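Local structure of 3-isopropylmalate dehydratase small subunit (Campylobacter jejuni, 3Q3W) at residues Q5-H10 with G120-E125; Q39-H44 with A91-V96; S57-N60 with L65-K68; I104-A109 with D129-I134; D136-K139 with D143-I146. The protein catalyses, as the small subunit of isopropylmalate isomerase, the interconversion of 2-isopropylmalate and 3-isopropylmalate by way of 2-isopropylmaleate. All coordinates share one frame; numbering follows the deposited sequence. Where two conformers were deposited one is given.

Contact 1. Residues Q5-H10 with G120-E125; sequences QKFIIH and GLLTIE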
# COMPACT_ATOMS: atom_id res chain seq x y z
N GLN A 5 6.36 -5.10 11.57
CA GLN A 5 5.18 -5.08 12.36
C GLN A 5 4.39 -6.34 12.03
O GLN A 5 4.32 -6.74 10.89
CB GLN A 5 4.39 -3.86 11.97
CG GLN A 5 3.40 -3.46 12.97
CD GLN A 5 2.65 -2.22 12.54
OE1 GLN A 5 3.22 -1.31 11.90
NE2 GLN A 5 1.39 -2.19 12.87
N LYS A 6 3.80 -6.95 13.04
CA LYS A 6 2.97 -8.13 12.84
C LYS A 6 1.77 -7.90 11.92
O LYS A 6 1.06 -6.90 12.06
CB LYS A 6 2.52 -8.61 14.19
CG LYS A 6 1.91 -9.93 14.21
CD LYS A 6 1.70 -10.41 15.66
CE LYS A 6 3.00 -10.38 16.49
NZ LYS A 6 2.92 -11.29 17.63
N PHE A 7 1.54 -8.80 10.97
CA PHE A 7 0.30 -8.82 10.19
C PHE A 7 -0.30 -10.23 10.24
O PHE A 7 0.33 -11.19 9.81
CB PHE A 7 0.60 -8.39 8.76
CG PHE A 7 -0.63 -8.08 7.92
CD1 PHE A 7 -0.74 -6.87 7.30
CD2 PHE A 7 -1.60 -9.04 7.68
CE1 PHE A 7 -1.81 -6.56 6.48
CE2 PHE A 7 -2.67 -8.75 6.87
CZ PHE A 7 -2.78 -7.48 6.26
N ILE A 8 -1.48 -10.36 10.84
CA ILE A 8 -2.21 -11.63 10.93
C ILE A 8 -3.51 -11.38 10.17
O ILE A 8 -3.65 -11.76 9.02
CB ILE A 8 -2.42 -12.02 12.40
CG1 ILE A 8 -1.06 -12.13 13.10
CG2 ILE A 8 -3.21 -13.37 12.55
CD1 ILE A 8 -1.15 -12.44 14.61
N ILE A 9 -4.40 -10.60 10.79
CA ILE A 9 -5.71 -10.23 10.24
C ILE A 9 -5.74 -8.72 10.29
O ILE A 9 -5.42 -8.15 11.31
CB ILE A 9 -6.88 -10.73 11.13
CG1 ILE A 9 -6.77 -12.23 11.47
CG2 ILE A 9 -8.23 -10.40 10.50
CD1 ILE A 9 -7.37 -13.21 10.43
N HIS A 10 -6.12 -8.06 9.20
CA HIS A 10 -6.32 -6.61 9.20
C HIS A 10 -7.58 -6.23 8.42
O HIS A 10 -7.80 -6.70 7.31
CB HIS A 10 -5.11 -5.90 8.59
CG HIS A 10 -5.27 -4.43 8.47
ND1 HIS A 10 -5.16 -3.58 9.55
CD2 HIS A 10 -5.58 -3.65 7.41
CE1 HIS A 10 -5.38 -2.34 9.15
NE2 HIS A 10 -5.65 -2.36 7.86
N GLY A 120 7.16 -5.04 6.78
CA GLY A 120 5.85 -5.44 7.35
C GLY A 120 4.68 -4.92 6.55
O GLY A 120 3.56 -4.95 7.02
N LEU A 121 4.96 -4.47 5.33
CA LEU A 121 3.96 -3.98 4.39
C LEU A 121 3.53 -5.17 3.48
O LEU A 121 4.28 -5.57 2.62
CB LEU A 121 4.55 -2.85 3.54
CG LEU A 121 3.72 -2.18 2.44
CD1 LEU A 121 2.33 -1.77 2.96
CD2 LEU A 121 4.42 -0.98 1.79
N LEU A 122 2.34 -5.73 3.70
CA LEU A 122 1.90 -6.90 2.95
C LEU A 122 1.50 -6.62 1.51
O LEU A 122 0.55 -5.87 1.22
CB LEU A 122 0.76 -7.60 3.65
CG LEU A 122 0.22 -8.87 3.02
CD1 LEU A 122 1.33 -9.92 2.71
CD2 LEU A 122 -0.82 -9.49 3.97
N THR A 123 2.18 -7.30 0.61
CA THR A 123 1.98 -7.11 -0.81
C THR A 123 1.20 -8.31 -1.39
O THR A 123 1.70 -9.44 -1.44
CB THR A 123 3.33 -7.00 -1.47
OG1 THR A 123 4.03 -8.20 -1.21
CG2 THR A 123 4.10 -5.86 -0.86
N ILE A 124 -0.04 -8.02 -1.78
CA ILE A 124 -1.00 -9.01 -2.23
C ILE A 124 -1.14 -8.92 -3.72
O ILE A 124 -1.64 -7.91 -4.26
CB ILE A 124 -2.36 -8.76 -1.60
CG1 ILE A 124 -2.26 -9.00 -0.09
CG2 ILE A 124 -3.45 -9.64 -2.24
CD1 ILE A 124 -3.33 -8.36 0.76
N GLU A 125 -0.71 -9.98 -4.40
CA GLU A 125 -0.82 -10.04 -5.85
C GLU A 125 -2.13 -10.75 -6.16
O GLU A 125 -2.34 -11.88 -5.70
CB GLU A 125 0.38 -10.77 -6.47
CG GLU A 125 1.64 -9.91 -6.51
CD GLU A 125 2.90 -10.64 -6.98
OE1 GLU A 125 2.84 -11.90 -7.19
OE2 GLU A 125 3.93 -9.93 -7.18
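Leu122 reaches from strand 122-125 to the ring of Phe7, which belongs to the N-terminal segment just ahead of strand 9-17. Its CB already touches the ring at the rim, 4.0 Å from Phe7 CD1 and as far from CE1. CG stands anti to the backbone N (chi1 -178°), and from there the CD2 branch swings over the ring. This methyl sits 3.7 Å from the centroid of the Phe7 ring, only 17° off its normal, and comes nearest at Phe7 CE2, 3.5 Å away: a CH-pi contact over the face. A branched aliphatic chain suits the place because a methyl can settle on the pi cloud without needing a polar partner, and the two side chains cross at about a right angle. Ala102 of strand 102-105 and Ile148 of strand 145-149 also touch the buried Phe7 side chain. At the other end, Gly120 CA lies 4.1 Å from Gln5 O. Without a side chain, Gly120 lets the Gln5 backbone come close, and it adopts a positive phi (80°) comfortably. With this angle and the bonds Leu121 N to Ala116 O and Gly120 N to Leu117 O, it is the C-prime residue of a Schellman motif, which ends helix 110-118 and leads into strand 122-125, completing a beta-alpha-beta crossover from strand 102-105.

Contact 2. Residues Q39-H44 with A91-V96; sequences QGFGKH and APWALV
Phe41 and Trp93 take nearly the same first torsion, chi1 -60° and -61°, each with CG anti to its own carbonyl carbon. With the two backbones placed as they are, these torsions leave the side chains side by side, pointing the same way, one from the loop and one from helix 90-98. Their rings meet obliquely, with centroids 5.8 Å apart and planes inclined by 33°. The touch is made by Phe41 CE2, 3.6 Å from Trp93 CE3, while Trp93 CZ3 adds a longer approach to the same carbon. Large aromatic side chains suit a contact that is made well out from the two backbones, by ring carbons.

Nearer the main chain the residues become small. The CA atoms of Phe41 and Ala94 are only 4.5 Å apart, an approach that a lone methyl permits: Ala94 CB rests 4.0 Å from Phe41 CB and 3.7 Å from Phe41 O. That oxygen also accepts the amide of His44, which holds the 3-10 turn together. Gly42 CA, in turn, lies 3.7 Å from Ala94 O, a backbone-to-backbone touch.

No hydrogen bond joins the two segments, but Asp97 OD2, on the next turn of helix 90-98 after Ala94, accepts from Phe41 N. His90, at the start of that helix, meets the Phe41 ring edge-to-face and also the Trp93 ring. Behind the contact, Pro92 and Leu95 turn to Phe112 of helix 110-118, and Leu95 touches Ile27 of helix 24-27.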
# COMPACT_ATOMS: atom_id res chain seq x y z
N GLN A 39 10.65 11.97 12.43
CA GLN A 39 9.22 12.27 12.27
C GLN A 39 8.53 11.29 11.30
O GLN A 39 7.32 11.31 11.14
CB GLN A 39 9.10 13.73 11.81
CG GLN A 39 10.43 14.26 11.17
CD GLN A 39 10.50 15.76 10.96
OE1 GLN A 39 11.53 16.39 11.26
NE2 GLN A 39 9.43 16.34 10.40
N GLY A 40 9.29 10.42 10.65
CA GLY A 40 8.72 9.55 9.64
C GLY A 40 8.44 10.29 8.32
O GLY A 40 8.74 11.47 8.15
N PHE A 41 7.87 9.57 7.39
CA PHE A 41 7.83 10.03 6.04
C PHE A 41 6.40 10.08 5.52
O PHE A 41 6.18 10.29 4.35
CB PHE A 41 8.72 9.14 5.17
CG PHE A 41 10.18 9.14 5.63
CD1 PHE A 41 11.03 10.11 5.20
CD2 PHE A 41 10.65 8.20 6.54
CE1 PHE A 41 12.37 10.16 5.65
CE2 PHE A 41 11.98 8.26 6.98
CZ PHE A 41 12.82 9.24 6.53
N GLY A 42 5.42 9.84 6.38
CA GLY A 42 4.06 9.70 5.87
C GLY A 42 3.53 10.94 5.20
O GLY A 42 2.74 10.88 4.29
N LYS A 43 3.91 12.10 5.71
CA LYS A 43 3.44 13.36 5.12
C LYS A 43 3.87 13.56 3.67
O LYS A 43 3.22 14.31 2.91
CB LYS A 43 3.88 14.54 5.98
CG LYS A 43 3.40 15.89 5.54
CD LYS A 43 3.85 17.02 6.54
CE LYS A 43 3.22 18.38 6.13
NZ LYS A 43 3.27 19.41 7.23
N HIS A 44 4.95 12.88 3.27
CA HIS A 44 5.48 13.00 1.92
C HIS A 44 4.99 11.94 0.99
O HIS A 44 5.30 11.94 -0.17
CB HIS A 44 6.99 12.92 2.02
CG HIS A 44 7.55 13.82 3.05
ND1 HIS A 44 7.14 15.13 3.18
CD2 HIS A 44 8.46 13.59 4.02
CE1 HIS A 44 7.81 15.68 4.19
NE2 HIS A 44 8.60 14.77 4.72
N ALA A 91 10.39 4.27 0.21
CA ALA A 91 9.08 4.10 -0.39
C ALA A 91 8.21 3.24 0.52
O ALA A 91 7.18 3.70 0.99
CB ALA A 91 9.18 3.52 -1.85
N PRO A 92 8.66 2.02 0.88
CA PRO A 92 7.89 1.32 1.95
C PRO A 92 7.74 2.10 3.27
O PRO A 92 6.67 2.11 3.86
CB PRO A 92 8.69 0.03 2.20
CG PRO A 92 9.42 -0.18 0.96
CD PRO A 92 9.75 1.18 0.38
N TRP A 93 8.77 2.77 3.72
CA TRP A 93 8.65 3.60 4.92
C TRP A 93 7.53 4.67 4.85
O TRP A 93 6.79 4.85 5.81
CB TRP A 93 9.94 4.30 5.18
CG TRP A 93 11.12 3.39 5.44
CD1 TRP A 93 11.13 2.03 5.55
CD2 TRP A 93 12.46 3.82 5.65
NE1 TRP A 93 12.42 1.58 5.82
CE2 TRP A 93 13.24 2.66 5.90
CE3 TRP A 93 13.09 5.08 5.68
CZ2 TRP A 93 14.63 2.73 6.12
CZ3 TRP A 93 14.48 5.14 5.92
CH2 TRP A 93 15.21 3.97 6.15
N ALA A 94 7.47 5.41 3.75
CA ALA A 94 6.44 6.44 3.62
C ALA A 94 5.05 5.81 3.66
O ALA A 94 4.12 6.31 4.29
CB ALA A 94 6.67 7.23 2.35
N LEU A 95 4.90 4.69 2.97
CA LEU A 95 3.62 3.98 2.97
C LEU A 95 3.23 3.52 4.37
O LEU A 95 2.09 3.77 4.81
CB LEU A 95 3.68 2.78 1.97
CG LEU A 95 3.66 3.18 0.50
CD1 LEU A 95 4.39 2.20 -0.44
CD2 LEU A 95 2.20 3.43 0.05
N VAL A 96 4.15 2.83 5.08
CA VAL A 96 3.85 2.35 6.44
C VAL A 96 3.62 3.50 7.44
O VAL A 96 2.70 3.46 8.22
CB VAL A 96 4.94 1.39 6.97
CG1 VAL A 96 4.77 1.09 8.45
CG2 VAL A 96 4.93 0.04 6.12

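Contact 3. Residues S57-N60 with L65-K68; sequences SVLN and LNKK
The side-chain amide of Asn66 is the flat group here, and Leu59 lies across one of its faces. CB, CG and both methyls of Leu59 stand roughly 4 Å above that plane: CB is 3.9 Å from Asn66 CG, and CD2 is 3.7 Å from Asn66 OD1. At the amide's nitrogen edge sits the backbone oxygen of Asn60. The setting is a turn in the long irregular connection between helix 47-50 and strand 73-78, where the chain passes through an Asx turn, Asn60 OD1 to Asp62 N, and then a 3-10 segment that ends with Asn66.

Asn66 CG lies anti to its carbonyl carbon (chi1 -73°), which sends the amide back across the turn. There ND2 serves two backbone oxygens, that of Asn60 and that of Arg50, and so ties the turn to the end of helix 47-50; Asn60 is itself paired with Arg50 through the backbone. Asparagine suits the spot, its short chain ending in a two-hydrogen donor that can bridge two carbonyls, while leucine gives the amide an apolar lid on the protein surface.

The bond Asn66 ND2 to Asn60 O is 2.9 Å long and almost straight at the hydrogen, 170°. The acceptor lies practically in the Asn66 amide plane, yet from the side of Asn60 the donor stands 57° out of the carbonyl plane, above it rather than on a lone pair.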
# COMPACT_ATOMS: atom_id res chain seq x y z
N SER A 57 0.79 21.85 1.79
CA SER A 57 -0.33 22.47 2.55
C SER A 57 -1.69 22.58 1.80
O SER A 57 -2.68 22.99 2.43
CB SER A 57 0.04 23.87 2.98
OG SER A 57 0.43 24.60 1.83
N VAL A 58 -1.71 22.29 0.51
CA VAL A 58 -2.92 22.43 -0.34
C VAL A 58 -3.16 21.10 -1.03
O VAL A 58 -2.33 20.65 -1.86
CB VAL A 58 -2.78 23.59 -1.40
CG1 VAL A 58 -4.03 23.69 -2.34
CG2 VAL A 58 -2.46 24.96 -0.73
N LEU A 59 -4.29 20.46 -0.72
CA LEU A 59 -4.52 19.13 -1.19
C LEU A 59 -5.06 19.11 -2.63
O LEU A 59 -5.97 19.88 -3.01
CB LEU A 59 -5.52 18.42 -0.29
CG LEU A 59 -5.19 18.21 1.19
CD1 LEU A 59 -6.33 17.36 1.90
CD2 LEU A 59 -3.83 17.56 1.36
N ASN A 60 -4.50 18.22 -3.42
CA ASN A 60 -5.14 17.85 -4.71
C ASN A 60 -6.38 16.97 -4.42
O ASN A 60 -6.23 15.76 -4.24
CB ASN A 60 -4.15 17.13 -5.63
CG ASN A 60 -4.71 16.84 -7.06
OD1 ASN A 60 -5.93 16.92 -7.32
ND2 ASN A 60 -3.80 16.55 -7.98
N LEU A 65 -6.82 9.55 -2.00
CA LEU A 65 -6.44 9.52 -0.58
C LEU A 65 -6.76 10.77 0.16
O LEU A 65 -6.79 10.75 1.38
CB LEU A 65 -4.95 9.18 -0.33
CG LEU A 65 -4.53 7.73 -0.47
CD1 LEU A 65 -2.97 7.58 -0.53
CD2 LEU A 65 -5.15 6.81 0.58
N ASN A 66 -7.02 11.87 -0.56
CA ASN A 66 -7.39 13.13 0.04
C ASN A 66 -8.90 13.28 0.37
O ASN A 66 -9.31 14.17 1.14
CB ASN A 66 -6.91 14.31 -0.86
CG ASN A 66 -5.38 14.53 -0.80
OD1 ASN A 66 -4.74 14.14 0.16
ND2 ASN A 66 -4.81 15.07 -1.86
N LYS A 67 -9.74 12.43 -0.22
CA LYS A 67 -11.19 12.52 -0.07
C LYS A 67 -11.71 11.99 1.28
O LYS A 67 -11.18 11.00 1.85
CB LYS A 67 -11.88 11.83 -1.27
CG LYS A 67 -11.56 12.43 -2.61
CD LYS A 67 -12.32 11.77 -3.73
CE LYS A 67 -11.88 12.28 -5.13
NZ LYS A 67 -12.48 13.59 -5.48
N LYS A 68 -12.77 12.59 1.79
CA LYS A 68 -13.32 12.12 3.06
C LYS A 68 -13.63 10.64 3.03
O LYS A 68 -13.42 9.97 4.04
CB LYS A 68 -14.56 12.90 3.50
CG LYS A 68 -14.21 14.29 4.05
CD LYS A 68 -15.09 14.76 5.15
CE LYS A 68 -15.04 16.31 5.34
NZ LYS A 68 -14.28 16.52 6.57

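Contact 4. Residues I104-A109 with D129-I134; sequences IAPSFA and DEVLEI
Side chain against side chain, two pairs join the end of strand 102-105 and the residue after it to helix 128-140. Pro106 CG meets Val131 CG2 at 3.9 Å, and one helical turn on, Ile134 CD1 reaches Ile104 CG2 at 4.2 Å. Both pairs cross at about a right angle, methyl to ring carbon in the first and methyl to methyl in the second.

Side chain against backbone, the approach is closer. Val131 CG2 sits over the flat face of the peptide joining Ala105 to Pro106, 3.6 Å from Ala105 C and equally far from Pro106 N. With CG1 anti to the backbone N of Val131 (chi1 177°), it is the other methyl, CG2, that faces the strand. Proline suits the partner position because its ring carbons CG and CD extend the apolar surface beside the peptide that the methyl covers. Ala105 meanwhile forms backbone hydrogen bonds with Ile124 and Leu126, so its polar groups are engaged by strand 122-125 and the residue after it while the peptide face takes the methyl.

Val77 touches both Val131 and Ile134, and Phe162 adds to the apolar surroundings of Ile134. With no hydrogen bond or charge pair across the two segments, the helix is seated on the sheet here by shape and by the burial of branched aliphatic groups.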
# COMPACT_ATOMS: atom_id res chain seq x y z
N ILE A 104 -2.92 -4.17 -2.63
CA ILE A 104 -3.44 -5.15 -3.55
C ILE A 104 -3.16 -4.62 -4.95
O ILE A 104 -3.52 -3.48 -5.28
CB ILE A 104 -4.96 -5.34 -3.31
CG1 ILE A 104 -5.19 -5.89 -1.90
CG2 ILE A 104 -5.59 -6.28 -4.36
CD1 ILE A 104 -6.58 -5.84 -1.44
N ALA A 105 -2.47 -5.40 -5.79
CA ALA A 105 -2.20 -5.01 -7.17
C ALA A 105 -2.03 -6.29 -7.97
O ALA A 105 -1.91 -7.35 -7.37
CB ALA A 105 -0.93 -4.17 -7.27
N PRO A 106 -2.00 -6.21 -9.31
CA PRO A 106 -1.76 -7.41 -10.11
C PRO A 106 -0.29 -7.88 -10.07
O PRO A 106 -0.01 -9.06 -10.22
CB PRO A 106 -2.14 -6.97 -11.54
CG PRO A 106 -2.72 -5.59 -11.42
CD PRO A 106 -2.17 -5.02 -10.16
N SER A 107 0.63 -6.93 -9.86
CA SER A 107 2.04 -7.20 -9.76
C SER A 107 2.76 -6.05 -9.02
O SER A 107 2.22 -4.97 -8.84
CB SER A 107 2.64 -7.40 -11.12
OG SER A 107 2.42 -6.27 -11.92
N PHE A 108 3.99 -6.34 -8.57
CA PHE A 108 4.84 -5.40 -7.85
C PHE A 108 6.22 -5.52 -8.42
O PHE A 108 6.67 -6.62 -8.74
CB PHE A 108 4.92 -5.76 -6.37
CG PHE A 108 3.65 -5.59 -5.64
CD1 PHE A 108 3.35 -4.37 -5.03
CD2 PHE A 108 2.73 -6.63 -5.56
CE1 PHE A 108 2.19 -4.20 -4.36
CE2 PHE A 108 1.55 -6.45 -4.90
CZ PHE A 108 1.27 -5.24 -4.29
N ALA A 109 6.91 -4.39 -8.52
CA ALA A 109 8.29 -4.37 -8.88
C ALA A 109 9.03 -5.22 -7.85
O ALA A 109 8.83 -5.09 -6.66
CB ALA A 109 8.83 -2.97 -8.90
N ASP A 129 -8.01 -9.19 -13.40
CA ASP A 129 -9.48 -9.21 -13.37
C ASP A 129 -10.00 -9.01 -11.96
O ASP A 129 -10.98 -8.31 -11.76
CB ASP A 129 -10.06 -10.51 -13.97
CG ASP A 129 -9.95 -11.73 -13.04
OD1 ASP A 129 -11.00 -12.29 -12.66
OD2 ASP A 129 -8.80 -12.15 -12.72
N GLU A 130 -9.33 -9.59 -10.97
CA GLU A 130 -9.79 -9.49 -9.60
C GLU A 130 -9.52 -8.05 -9.10
O GLU A 130 -10.38 -7.47 -8.44
CB GLU A 130 -9.10 -10.52 -8.70
CG GLU A 130 -9.48 -12.05 -8.93
CD GLU A 130 -8.59 -13.03 -8.10
OE1 GLU A 130 -7.46 -12.63 -7.74
OE2 GLU A 130 -9.02 -14.18 -7.81
N VAL A 131 -8.37 -7.48 -9.44
CA VAL A 131 -8.05 -6.08 -9.09
C VAL A 131 -9.10 -5.11 -9.69
O VAL A 131 -9.55 -4.19 -9.03
CB VAL A 131 -6.63 -5.66 -9.57
CG1 VAL A 131 -6.37 -4.19 -9.24
CG2 VAL A 131 -5.53 -6.54 -8.95
N LEU A 132 -9.51 -5.38 -10.93
CA LEU A 132 -10.37 -4.47 -11.69
C LEU A 132 -11.75 -4.44 -11.07
O LEU A 132 -12.40 -3.38 -10.94
CB LEU A 132 -10.44 -4.96 -13.14
CG LEU A 132 -10.03 -3.94 -14.20
CD1 LEU A 132 -9.06 -2.92 -13.64
CD2 LEU A 132 -9.45 -4.68 -15.42
N GLU A 133 -12.19 -5.63 -10.68
CA GLU A 133 -13.43 -5.86 -9.97
C GLU A 133 -13.44 -5.17 -8.62
O GLU A 133 -14.43 -4.56 -8.26
CB GLU A 133 -13.64 -7.37 -9.82
CG GLU A 133 -14.74 -7.86 -8.90
CD GLU A 133 -14.96 -9.38 -9.02
OE1 GLU A 133 -14.07 -10.09 -9.49
OE2 GLU A 133 -16.04 -9.87 -8.63
N ILE A 134 -12.38 -5.36 -7.84
CA ILE A 134 -12.22 -4.66 -6.52
C ILE A 134 -12.39 -3.16 -6.62
O ILE A 134 -13.19 -2.61 -5.92
CB ILE A 134 -10.88 -5.01 -5.87
CG1 ILE A 134 -10.97 -6.41 -5.27
CG2 ILE A 134 -10.50 -4.05 -4.79
CD1 ILE A 134 -9.64 -7.04 -5.06

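Contact 5. Residues D136-K139 with D143-I146; sequences DELK and DKNI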
# COMPACT_ATOMS: atom_id res chain seq x y z
N ASP A 136 -13.71 -1.33 -9.00
CA ASP A 136 -15.03 -0.89 -9.42
C ASP A 136 -15.98 -0.87 -8.24
O ASP A 136 -16.69 0.10 -7.99
CB ASP A 136 -15.63 -1.79 -10.48
CG ASP A 136 -17.01 -1.32 -10.87
OD1 ASP A 136 -18.00 -1.99 -10.52
OD2 ASP A 136 -17.08 -0.25 -11.47
N GLU A 137 -15.99 -1.95 -7.50
CA GLU A 137 -16.90 -2.02 -6.37
C GLU A 137 -16.51 -1.01 -5.27
O GLU A 137 -17.38 -0.43 -4.63
CB GLU A 137 -16.85 -3.45 -5.84
CG GLU A 137 -17.57 -3.70 -4.54
CD GLU A 137 -19.06 -3.68 -4.65
OE1 GLU A 137 -19.57 -4.03 -5.74
OE2 GLU A 137 -19.71 -3.33 -3.64
N LEU A 138 -15.21 -0.84 -5.03
CA LEU A 138 -14.74 0.00 -3.93
C LEU A 138 -15.14 1.45 -4.14
O LEU A 138 -15.54 2.17 -3.22
CB LEU A 138 -13.21 -0.12 -3.80
CG LEU A 138 -12.53 0.47 -2.56
CD1 LEU A 138 -13.18 0.04 -1.25
CD2 LEU A 138 -11.08 0.01 -2.64
N LYS A 139 -15.03 1.88 -5.39
CA LYS A 139 -15.40 3.21 -5.74
C LYS A 139 -16.87 3.44 -5.57
O LYS A 139 -17.30 4.48 -5.04
CB LYS A 139 -15.07 3.45 -7.17
CG LYS A 139 -13.61 3.51 -7.42
CD LYS A 139 -13.39 4.04 -8.80
CE LYS A 139 -13.89 3.13 -9.89
NZ LYS A 139 -13.51 3.77 -11.17
N ASP A 143 -19.20 1.72 1.91
CA ASP A 143 -18.33 1.09 2.89
C ASP A 143 -17.04 0.66 2.20
O ASP A 143 -17.03 -0.18 1.29
CB ASP A 143 -19.03 -0.06 3.57
CG ASP A 143 -18.14 -0.78 4.53
OD1 ASP A 143 -16.90 -0.67 4.49
OD2 ASP A 143 -18.71 -1.52 5.34
N LYS A 144 -15.93 1.22 2.66
CA LYS A 144 -14.69 1.08 1.96
C LYS A 144 -13.80 -0.03 2.55
O LYS A 144 -12.66 -0.26 2.06
CB LYS A 144 -13.93 2.42 2.00
CG LYS A 144 -14.67 3.61 1.41
CD LYS A 144 -15.12 3.33 -0.02
CE LYS A 144 -15.44 4.63 -0.76
NZ LYS A 144 -16.17 4.41 -2.03
N ASN A 145 -14.28 -0.68 3.61
CA ASN A 145 -13.47 -1.63 4.35
C ASN A 145 -13.26 -2.89 3.55
O ASN A 145 -14.20 -3.40 2.93
CB ASN A 145 -14.14 -1.96 5.66
CG ASN A 145 -13.98 -0.86 6.65
OD1 ASN A 145 -12.87 -0.62 7.11
ND2 ASN A 145 -15.07 -0.15 6.96
N ILE A 146 -11.99 -3.34 3.53
CA ILE A 146 -11.61 -4.64 3.05
C ILE A 146 -10.99 -5.39 4.23
O ILE A 146 -10.38 -4.79 5.11
CB ILE A 146 -10.63 -4.55 1.87
CG1 ILE A 146 -11.37 -3.98 0.64
CG2 ILE A 146 -10.02 -5.95 1.59
CD1 ILE A 146 -10.52 -3.70 -0.59
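Lys144 and Leu138 form the tight half of this contact. The lysine bends at chi2 (-55°) and folds its chain along the end of helix 128-140, bringing NZ to Leu138 O at 2.6 Å, a short bond lying in the carbonyl plane. NZ also bonds to Ser141 O, so the ammonium group draws together carbonyls at the helix C-terminus, where the helix dipole should favour a positive charge. Beneath it, Leu138 CD1 presses to 3.4 Å from Lys144 O and 4.0 Å from Lys144 CD, the aliphatic stem of the lysine serving as an apolar partner. Leu138 CD2 packs more loosely on Ile146 CD1, at 4.3 Å.

On the solvent side, Lys139 turns to a salt bridge with Glu18. Exposed Asp143 makes an Asx turn: its OD1 takes Asn145 N at 2.8 Å and 164°, nearly along its C-O axis, and also Asn145 ND2 at 3.1 Å from above the carboxylate plane. A short acidic side chain suits the start of such a turn into a strand.

Strand 145-149 then runs between strands 9-17 and 154-157, antiparallel to both, and Leu138 lies against Ala14, Val77 and Phe157 of three strands of this sheet.

Contacts 1, 4 and 5 share the seven-stranded mixed sheet. Contacts 1 and 4 have centres 16 Å apart and meet at the neighbouring strands 122-125 and 102-105, and their segments alternate along the chain. Contacts 4 and 5, 14 Å apart, follow in series on helix 128-140 and touch through Ile134 and Ile146. Contact 2 lies within the chain span of contact 1, and Leu121 packs on Leu95, Val96 and Pro92 of helix 90-98. Contact 3 falls within the span of contact 2, about 16 Å from it between centres, without touching. The sheet and its helices thus form one continuous packed body, with the loop of contact 3 at its periphery.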